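Local coordinates for packaging protein UL32 (Human herpesvirus 8 type M, PDB 6XF9) that forms a pentameric zinc-binding ring required for packaging of the herpesviral genome and is thought to help localise new capsids to nuclear replication compartments, at residues Tyr84-Cys88 with Trp89-Met93; Ser294-Leu297 with Leu298-Cys301; Asp414-Val417 with Val418-Val422; Thr446-Leu449 with Lys450-Arg453. All coordinates share one frame; numbering follows the deposited sequence.

Contact 1: Tyr84-Cys88 with Trp89-Met93; sequences YAPHC and WTSTM
C88 is the N-cap residue of helix 89-106, and S91 and T92 of the first helical turn fold back against it and the loop before it. The hydroxyl of S91 ties helix to loop, donating to the backbone carbonyl of P86, with S91 OG to P86 O at 2.7 Å. The donor stands above the carbonyl plane, 41° out of it. S91 OG lies beside its own backbone N (chi1 -50°), a turn that aims the hydroxyl back along the incoming chain. P86 suits this bend because its ring stiffens the loop, and the rim of that ring also rests on the same hydroxyl, CG to S91 OG being 4.0 Å. C88 places its sulfur between its own backbone N and carbonyl carbon, and C88 SG packs 3.2 Å from S91 OG. Its carbonyl opens the helical ladder with a weak bond, C88 O to T92 N at 3.4 Å. A water reinforces this first turn, donating to C88 O over 2.9 Å and lying 2.7 Å from T92 OG1, while the T92 hydroxyl has M280 O as its main partner. The carboxylate of E300, from helix 297-304, bonds to W89 N and T90 N and would balance the positive helix end. The contact is buried near the centre of the chain. Helix 297-304 covers P86, C88 and S91, helix 124-133 covers A85 and S91, and W89 reaches out to helix 225-235, meeting W232 edge-to-face.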
# COMPACT_ATOMS: atom_id res chain seq x y z
N TYR D 84 -14.45 -12.22 40.76
CA TYR D 84 -13.66 -11.24 41.49
C TYR D 84 -12.28 -11.79 41.84
O TYR D 84 -11.64 -11.34 42.79
CB TYR D 84 -14.41 -10.78 42.74
CG TYR D 84 -15.53 -9.86 42.38
CD1 TYR D 84 -16.75 -10.36 42.01
CD2 TYR D 84 -15.35 -8.50 42.35
CE1 TYR D 84 -17.78 -9.50 41.64
CE2 TYR D 84 -16.37 -7.65 41.98
CZ TYR D 84 -17.57 -8.16 41.63
OH TYR D 84 -18.59 -7.33 41.26
N ALA D 85 -11.81 -12.75 41.07
CA ALA D 85 -10.50 -13.34 41.27
C ALA D 85 -9.63 -13.15 40.03
O ALA D 85 -10.13 -13.13 38.90
CB ALA D 85 -10.63 -14.84 41.58
N PRO D 86 -8.31 -12.99 40.21
CA PRO D 86 -7.42 -12.87 39.05
C PRO D 86 -7.32 -14.17 38.31
O PRO D 86 -7.77 -15.22 38.75
CB PRO D 86 -6.08 -12.48 39.66
CG PRO D 86 -6.16 -12.98 41.08
CD PRO D 86 -7.59 -12.83 41.49
N HIS D 87 -6.82 -14.06 37.10
CA HIS D 87 -6.46 -15.23 36.24
C HIS D 87 -4.96 -15.82 36.54
O HIS D 87 -3.84 -15.30 36.28
CB HIS D 87 -6.21 -14.75 34.85
CG HIS D 87 -7.38 -14.73 33.94
ND1 HIS D 87 -8.13 -13.60 33.73
CD2 HIS D 87 -7.84 -15.67 33.09
CE1 HIS D 87 -9.06 -13.86 32.83
NE2 HIS D 87 -8.91 -15.10 32.43
N CYS D 88 -4.95 -16.94 37.20
CA CYS D 88 -3.64 -17.45 37.56
C CYS D 88 -3.75 -18.92 37.94
O CYS D 88 -4.81 -19.53 37.80
CB CYS D 88 -3.03 -16.61 38.68
SG CYS D 88 -4.11 -16.36 40.06
N TRP D 89 -2.63 -19.49 38.40
CA TRP D 89 -2.67 -20.88 38.83
C TRP D 89 -3.54 -21.04 40.08
O TRP D 89 -4.46 -21.86 40.10
CB TRP D 89 -1.26 -21.42 39.09
CG TRP D 89 -1.30 -22.80 39.66
CD1 TRP D 89 -1.44 -23.96 38.99
CD2 TRP D 89 -1.30 -23.13 41.05
NE1 TRP D 89 -1.48 -25.02 39.87
CE2 TRP D 89 -1.40 -24.52 41.15
CE3 TRP D 89 -1.20 -22.38 42.23
CZ2 TRP D 89 -1.41 -25.18 42.37
CZ3 TRP D 89 -1.21 -23.04 43.44
CH2 TRP D 89 -1.32 -24.42 43.50
N THR D 90 -3.31 -20.19 41.08
CA THR D 90 -4.01 -20.32 42.35
C THR D 90 -5.52 -20.24 42.20
O THR D 90 -6.25 -20.98 42.86
CB THR D 90 -3.56 -19.25 43.35
OG1 THR D 90 -2.15 -19.38 43.59
CG2 THR D 90 -4.30 -19.40 44.67
N SER D 91 -6.00 -19.36 41.33
CA SER D 91 -7.44 -19.24 41.14
C SER D 91 -8.01 -20.48 40.46
O SER D 91 -9.17 -20.83 40.70
CB SER D 91 -7.80 -18.00 40.33
OG SER D 91 -7.16 -16.85 40.85
N THR D 92 -7.22 -21.15 39.61
CA THR D 92 -7.68 -22.40 39.01
C THR D 92 -7.68 -23.53 40.03
O THR D 92 -8.64 -24.32 40.08
CB THR D 92 -6.79 -22.76 37.82
OG1 THR D 92 -6.80 -21.66 36.90
CG2 THR D 92 -7.26 -24.04 37.13
N MET D 93 -6.64 -23.60 40.86
CA MET D 93 -6.57 -24.58 41.94
C MET D 93 -7.77 -24.43 42.88
O MET D 93 -8.45 -25.41 43.19
CB MET D 93 -5.25 -24.38 42.69
CG MET D 93 -4.88 -25.41 43.75
SD MET D 93 -4.76 -27.13 43.18
CE MET D 93 -3.75 -27.76 44.50
O HOH W 1 -7.44 -19.09 36.69

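Contact 2: Ser294-Leu297 with Leu298-Cys301; sequences SVCL and LCEC. With ZN (zinc ion), chain P.
C296 reaches across the start of helix 297-304 to C299, and its side chain can be followed outward from the backbone. Its CB comes first, with C296 CB resting 4.2 Å from C299 CB in a small apolar touch. The next atom is SG, swung anti to the backbone N (chi1 172°), which carries it over the first turn of the helix, toward C299 N. There C296 SG does two jobs: it binds the zinc ion at 2.3 Å, and it accepts the backbone N-H of C299, with C299 N 3.5 Å from SG and an N-H...S angle of 150°. C296 is therefore the N-cap residue as well as a metal ligand, a double role suited to cysteine, since a metal-bound sulfur probably keeps enough negative charge to attract a helix N-H. One turn on, C299 turns its own SG back to the same ion, so that C296 SG and C299 SG are 3.9 Å apart. On another side of the turn E300 bends at chi2, and E300 CG lies 3.3 Å from C296 O. Its carboxylate passes V295, whose CG1 is 3.9 Å from E300 OE2, and then reaches the N-terminus of helix 89-106 at T90. E300 N gives C296 O only a weak bond; C301 N donates to L297 O over 3.0 Å, a regular helix bond. L298 flanks the site, packing on I355, I363 and the zinc ligand H366. H366 and C373 complete the four-ligand shell of a CxxC-type zinc site, three cysteines and one histidine.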
# COMPACT_ATOMS: atom_id res chain seq x y z
N SER D 294 7.09 -16.58 32.42
CA SER D 294 5.72 -16.48 31.93
C SER D 294 4.68 -16.72 33.01
O SER D 294 3.51 -16.40 32.79
CB SER D 294 5.46 -17.45 30.79
OG SER D 294 5.78 -18.76 31.17
N VAL D 295 5.07 -17.28 34.16
CA VAL D 295 4.20 -17.38 35.32
C VAL D 295 4.57 -16.26 36.28
O VAL D 295 5.65 -16.28 36.88
CB VAL D 295 4.29 -18.75 36.00
CG1 VAL D 295 3.44 -18.77 37.26
CG2 VAL D 295 3.83 -19.83 35.07
N CYS D 296 3.70 -15.28 36.46
CA CYS D 296 4.01 -14.17 37.33
C CYS D 296 3.68 -14.52 38.77
O CYS D 296 2.57 -14.96 39.07
CB CYS D 296 3.22 -12.94 36.90
SG CYS D 296 3.38 -11.59 38.06
N LEU D 297 4.66 -14.36 39.66
CA LEU D 297 4.44 -14.76 41.05
C LEU D 297 3.57 -13.77 41.79
O LEU D 297 2.80 -14.18 42.66
CB LEU D 297 5.75 -14.91 41.80
CG LEU D 297 6.39 -16.28 41.75
CD1 LEU D 297 7.82 -16.16 42.27
CD2 LEU D 297 5.57 -17.21 42.61
N LEU D 298 3.68 -12.48 41.46
CA LEU D 298 2.87 -11.48 42.13
C LEU D 298 1.40 -11.60 41.76
O LEU D 298 0.53 -11.16 42.52
CB LEU D 298 3.40 -10.09 41.82
CG LEU D 298 4.89 -9.92 42.09
CD1 LEU D 298 5.39 -8.57 41.66
CD2 LEU D 298 5.11 -10.09 43.57
N CYS D 299 1.08 -12.13 40.58
CA CYS D 299 -0.31 -12.41 40.27
C CYS D 299 -0.83 -13.59 41.07
O CYS D 299 -2.02 -13.63 41.41
CB CYS D 299 -0.50 -12.67 38.77
SG CYS D 299 -0.49 -11.18 37.72
N GLU D 300 0.01 -14.59 41.34
CA GLU D 300 -0.39 -15.65 42.26
C GLU D 300 -0.72 -15.05 43.62
O GLU D 300 -1.76 -15.35 44.21
CB GLU D 300 0.73 -16.68 42.40
CG GLU D 300 1.21 -17.25 41.08
CD GLU D 300 0.13 -17.92 40.28
OE1 GLU D 300 -0.72 -18.57 40.89
OE2 GLU D 300 0.10 -17.76 39.03
N CYS D 301 0.12 -14.12 44.10
CA CYS D 301 -0.12 -13.51 45.39
C CYS D 301 -1.44 -12.77 45.42
O CYS D 301 -2.09 -12.70 46.47
CB CYS D 301 1.02 -12.56 45.74
SG CYS D 301 2.53 -13.47 46.06
ZN ZN P . 1.61 -10.21 37.46

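Contact 3: Asp414-Val417 with Val418-Val422; sequences DCEV and VQTLV. With ZN (zinc ion), chain Q.
E416 O is gripped twice by T420, by T420 N at 2.7 Å and by the hydroxyl T420 OG1 at 2.8 Å. The two donors come from opposite faces of the carbonyl plane, each tilted about 31° from it. Threonine suits this place because chi1 of -63° lays OG1 beside its own backbone N, ready to fold back on the carbonyl four residues earlier; a buried hydroxyl is thus satisfied within the helix. Q419 N donates to C415 O, and L421 N to V417 O, so helix 416-430 is launched by regular bonds. C415 stands before it as N-cap. With SG anti to the backbone N, the sulfur lies in line with the N-H of V418, C415 SG being 3.6 Å from V418 N at an angle of 177°, though the bond is weak for its length. C415 SG also binds the zinc ion at 2.3 Å. Beyond these bonds E416 and Q419 pass one another with E416 CG to Q419 OE1 at 3.8 Å and their flat ends turned obliquely to each other. Both reach K155 of helix 145-164, E416 through a salt bridge and Q419 through OE1, while Q419 NE2 bonds to V133 O. Apolar packing finishes the turn: V418 CB rests 4.2 Å from C415 CB, and V417 meets L421 beside Q448 of helix 435-451. The chemistry suggests a thiolate whose charge is shared between metal and helix N-terminus, which would stabilise the metal-bound sulfur and orient it for the ion that C191, C192 and H452 also bind.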
# COMPACT_ATOMS: atom_id res chain seq x y z
N ASP D 414 -14.79 -4.98 34.01
CA ASP D 414 -15.30 -6.08 33.19
C ASP D 414 -15.42 -5.60 31.75
O ASP D 414 -16.27 -4.76 31.45
CB ASP D 414 -16.64 -6.61 33.71
CG ASP D 414 -17.01 -7.96 33.11
OD1 ASP D 414 -16.78 -8.16 31.89
OD2 ASP D 414 -17.48 -8.85 33.87
N CYS D 415 -14.57 -6.11 30.86
CA CYS D 415 -14.60 -5.74 29.45
C CYS D 415 -14.03 -6.89 28.64
O CYS D 415 -12.83 -7.14 28.71
CB CYS D 415 -13.82 -4.46 29.21
SG CYS D 415 -13.98 -3.91 27.48
N GLU D 416 -14.88 -7.58 27.88
CA GLU D 416 -14.39 -8.73 27.11
C GLU D 416 -13.48 -8.28 25.97
O GLU D 416 -12.59 -9.03 25.56
CB GLU D 416 -15.56 -9.57 26.58
CG GLU D 416 -15.17 -11.02 26.28
CD GLU D 416 -16.37 -11.99 26.24
OE1 GLU D 416 -17.52 -11.50 26.20
OE2 GLU D 416 -16.18 -13.24 26.21
N VAL D 417 -13.67 -7.05 25.47
CA VAL D 417 -12.76 -6.51 24.44
C VAL D 417 -11.35 -6.43 24.99
O VAL D 417 -10.44 -7.08 24.47
CB VAL D 417 -13.24 -5.13 23.96
CG1 VAL D 417 -12.16 -4.47 23.13
CG2 VAL D 417 -14.51 -5.27 23.14
N VAL D 418 -11.16 -5.71 26.09
CA VAL D 418 -9.82 -5.62 26.69
C VAL D 418 -9.34 -7.00 27.12
O VAL D 418 -8.16 -7.34 26.94
CB VAL D 418 -9.83 -4.65 27.87
CG1 VAL D 418 -8.58 -4.83 28.67
CG2 VAL D 418 -9.89 -3.23 27.39
N GLN D 419 -10.23 -7.84 27.66
CA GLN D 419 -9.79 -9.19 28.00
C GLN D 419 -9.25 -9.90 26.76
O GLN D 419 -8.20 -10.55 26.80
CB GLN D 419 -10.92 -10.01 28.64
CG GLN D 419 -10.43 -11.34 29.24
CD GLN D 419 -11.51 -12.45 29.25
OE1 GLN D 419 -12.48 -12.43 28.49
NE2 GLN D 419 -11.31 -13.44 30.12
N THR D 420 -9.96 -9.79 25.63
CA THR D 420 -9.52 -10.50 24.43
C THR D 420 -8.18 -9.99 23.94
O THR D 420 -7.30 -10.79 23.58
CB THR D 420 -10.57 -10.39 23.32
OG1 THR D 420 -11.78 -11.02 23.75
CG2 THR D 420 -10.08 -11.08 22.08
N LEU D 421 -8.00 -8.67 23.90
CA LEU D 421 -6.72 -8.13 23.46
C LEU D 421 -5.59 -8.55 24.39
O LEU D 421 -4.47 -8.82 23.93
CB LEU D 421 -6.79 -6.61 23.36
CG LEU D 421 -7.64 -6.15 22.19
CD1 LEU D 421 -7.85 -4.68 22.29
CD2 LEU D 421 -6.94 -6.51 20.90
N VAL D 422 -5.86 -8.67 25.68
CA VAL D 422 -4.80 -9.11 26.58
C VAL D 422 -4.35 -10.52 26.24
O VAL D 422 -3.15 -10.83 26.25
CB VAL D 422 -5.27 -8.99 28.04
CG1 VAL D 422 -4.32 -9.70 28.98
CG2 VAL D 422 -5.42 -7.52 28.40
ZN ZN Q . -14.00 -1.65 27.60

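Contact 4: Thr446-Leu449 with Lys450-Arg453; sequences TAQL and KRHR. With ZN (zinc ion), chain Q.
Helix 435-451 runs through T446-R451 with regular bonds from K450, R451 and H452 to the carbonyls of T446, A447 and Q448, then ends in a Schellman motif whose C-prime residue, R453, has positive phi. At this end Q448 and H452 form the central pair. Q448 O accepts H452 N at 2.9 Å and the ring atom H452 ND1 at 2.8 Å, the latter with an N-H...O angle of 160°. The imidazole meets the oxygen edge-on, in its own plane, yet stands 43° above the carbonyl plane. H452 CG lies beside its backbone N (chi1 -69°), which folds the ring back over the last turn and sends H452 NE2 outward to the zinc ion at 2.0 Å. The amide of Q448 runs alongside the ring, Q448 OE1 lying 3.2 Å from H452 CE1, while NE2 bonds to E444 a turn earlier. Q448 OE1 also receives R451 NH1 at 2.7 Å, at the edge of the guanidinium and in its plane; this bond is bent and weak. The long, extended arginine suits an exposed position where its aliphatic part can reach along Q448. T446 and K450 lie side by side, T446 CG2 touching K450 CE at 3.7 Å, and the exposed lysine carries its ammonium group on past the methyl. A second shell is implied: with ND1 donating to a backbone carbonyl, NE2 has its lone pair for the metal, and the carbonyl would push electron density toward the ring, probably strengthening the bond to zinc while fixing the ring's rotation.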
# COMPACT_ATOMS: atom_id res chain seq x y z
N THR D 446 -2.66 -0.88 22.43
CA THR D 446 -2.26 0.42 22.98
C THR D 446 -3.41 1.40 22.97
O THR D 446 -3.60 2.15 23.93
CB THR D 446 -1.07 0.97 22.20
OG1 THR D 446 -0.02 -0.00 22.22
CG2 THR D 446 -0.58 2.21 22.87
N ALA D 447 -4.19 1.43 21.88
CA ALA D 447 -5.33 2.34 21.80
C ALA D 447 -6.33 2.05 22.90
O ALA D 447 -6.82 2.97 23.56
CB ALA D 447 -5.99 2.24 20.43
N GLN D 448 -6.66 0.77 23.12
CA GLN D 448 -7.63 0.45 24.15
C GLN D 448 -7.08 0.72 25.54
O GLN D 448 -7.80 1.22 26.41
CB GLN D 448 -8.04 -1.01 24.03
CG GLN D 448 -8.63 -1.33 22.70
CD GLN D 448 -10.05 -0.86 22.57
OE1 GLN D 448 -10.61 -0.24 23.49
NE2 GLN D 448 -10.65 -1.17 21.43
N LEU D 449 -5.80 0.43 25.78
CA LEU D 449 -5.22 0.74 27.08
C LEU D 449 -5.43 2.20 27.45
O LEU D 449 -5.76 2.51 28.60
CB LEU D 449 -3.73 0.40 27.10
CG LEU D 449 -3.46 -1.08 27.24
CD1 LEU D 449 -2.00 -1.29 27.44
CD2 LEU D 449 -4.23 -1.56 28.43
N LYS D 450 -5.25 3.12 26.49
CA LYS D 450 -5.42 4.54 26.82
C LYS D 450 -6.89 4.87 27.01
O LYS D 450 -7.26 5.64 27.91
CB LYS D 450 -4.81 5.42 25.72
CG LYS D 450 -3.31 5.17 25.55
CD LYS D 450 -2.63 6.10 24.53
CE LYS D 450 -1.20 5.64 24.20
NZ LYS D 450 -0.24 5.62 25.36
N ARG D 451 -7.74 4.29 26.16
CA ARG D 451 -9.18 4.50 26.23
C ARG D 451 -9.77 4.02 27.56
O ARG D 451 -10.81 4.53 27.99
CB ARG D 451 -9.82 3.81 25.04
CG ARG D 451 -11.23 4.17 24.79
CD ARG D 451 -11.63 3.73 23.42
NE ARG D 451 -13.07 3.55 23.35
CZ ARG D 451 -13.64 2.35 23.38
NH1 ARG D 451 -12.86 1.27 23.48
NH2 ARG D 451 -14.98 2.23 23.33
N HIS D 452 -9.14 3.04 28.21
CA HIS D 452 -9.61 2.51 29.48
C HIS D 452 -8.83 3.06 30.66
O HIS D 452 -8.94 2.52 31.77
CB HIS D 452 -9.54 0.99 29.49
CG HIS D 452 -10.52 0.34 28.57
ND1 HIS D 452 -10.26 0.15 27.23
CD2 HIS D 452 -11.77 -0.14 28.78
CE1 HIS D 452 -11.31 -0.41 26.65
NE2 HIS D 452 -12.24 -0.60 27.57
N ARG D 453 -8.01 4.11 30.44
CA ARG D 453 -7.23 4.76 31.50
C ARG D 453 -6.33 3.79 32.26
O ARG D 453 -6.21 3.86 33.48
CB ARG D 453 -8.13 5.54 32.45
CG ARG D 453 -9.15 6.41 31.70
CD ARG D 453 -10.05 7.24 32.61
NE ARG D 453 -11.44 6.89 32.39
CZ ARG D 453 -12.25 6.35 33.30
NH1 ARG D 453 -11.82 6.12 34.55
NH2 ARG D 453 -13.50 6.05 32.97
ZN ZN Q . -14.00 -1.65 27.60

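Contacts 1 and 2 lie near the centre of the chain, wholly buried, and are joined where a carboxylate of contact 2 accepts hydrogen bonds from the first N-H groups of the helix that starts in contact 1. Contact 3 is farther out and contact 4 outermost, with charged residues at the surface. Three of the four frame helix starts; contact 4 closes a helix end, so it offers the metal an imidazole, steadied from behind by a carbonyl, where contacts 2 and 3 use capping sulfurs. Contacts 3 and 4 share one zinc ion and pack successive helices together, V418 CG2 touching H452 CE1 at 3.2 Å. Contact 2 holds a separate zinc; contact 1 binds none but touches contact 3 through H87 and Q419.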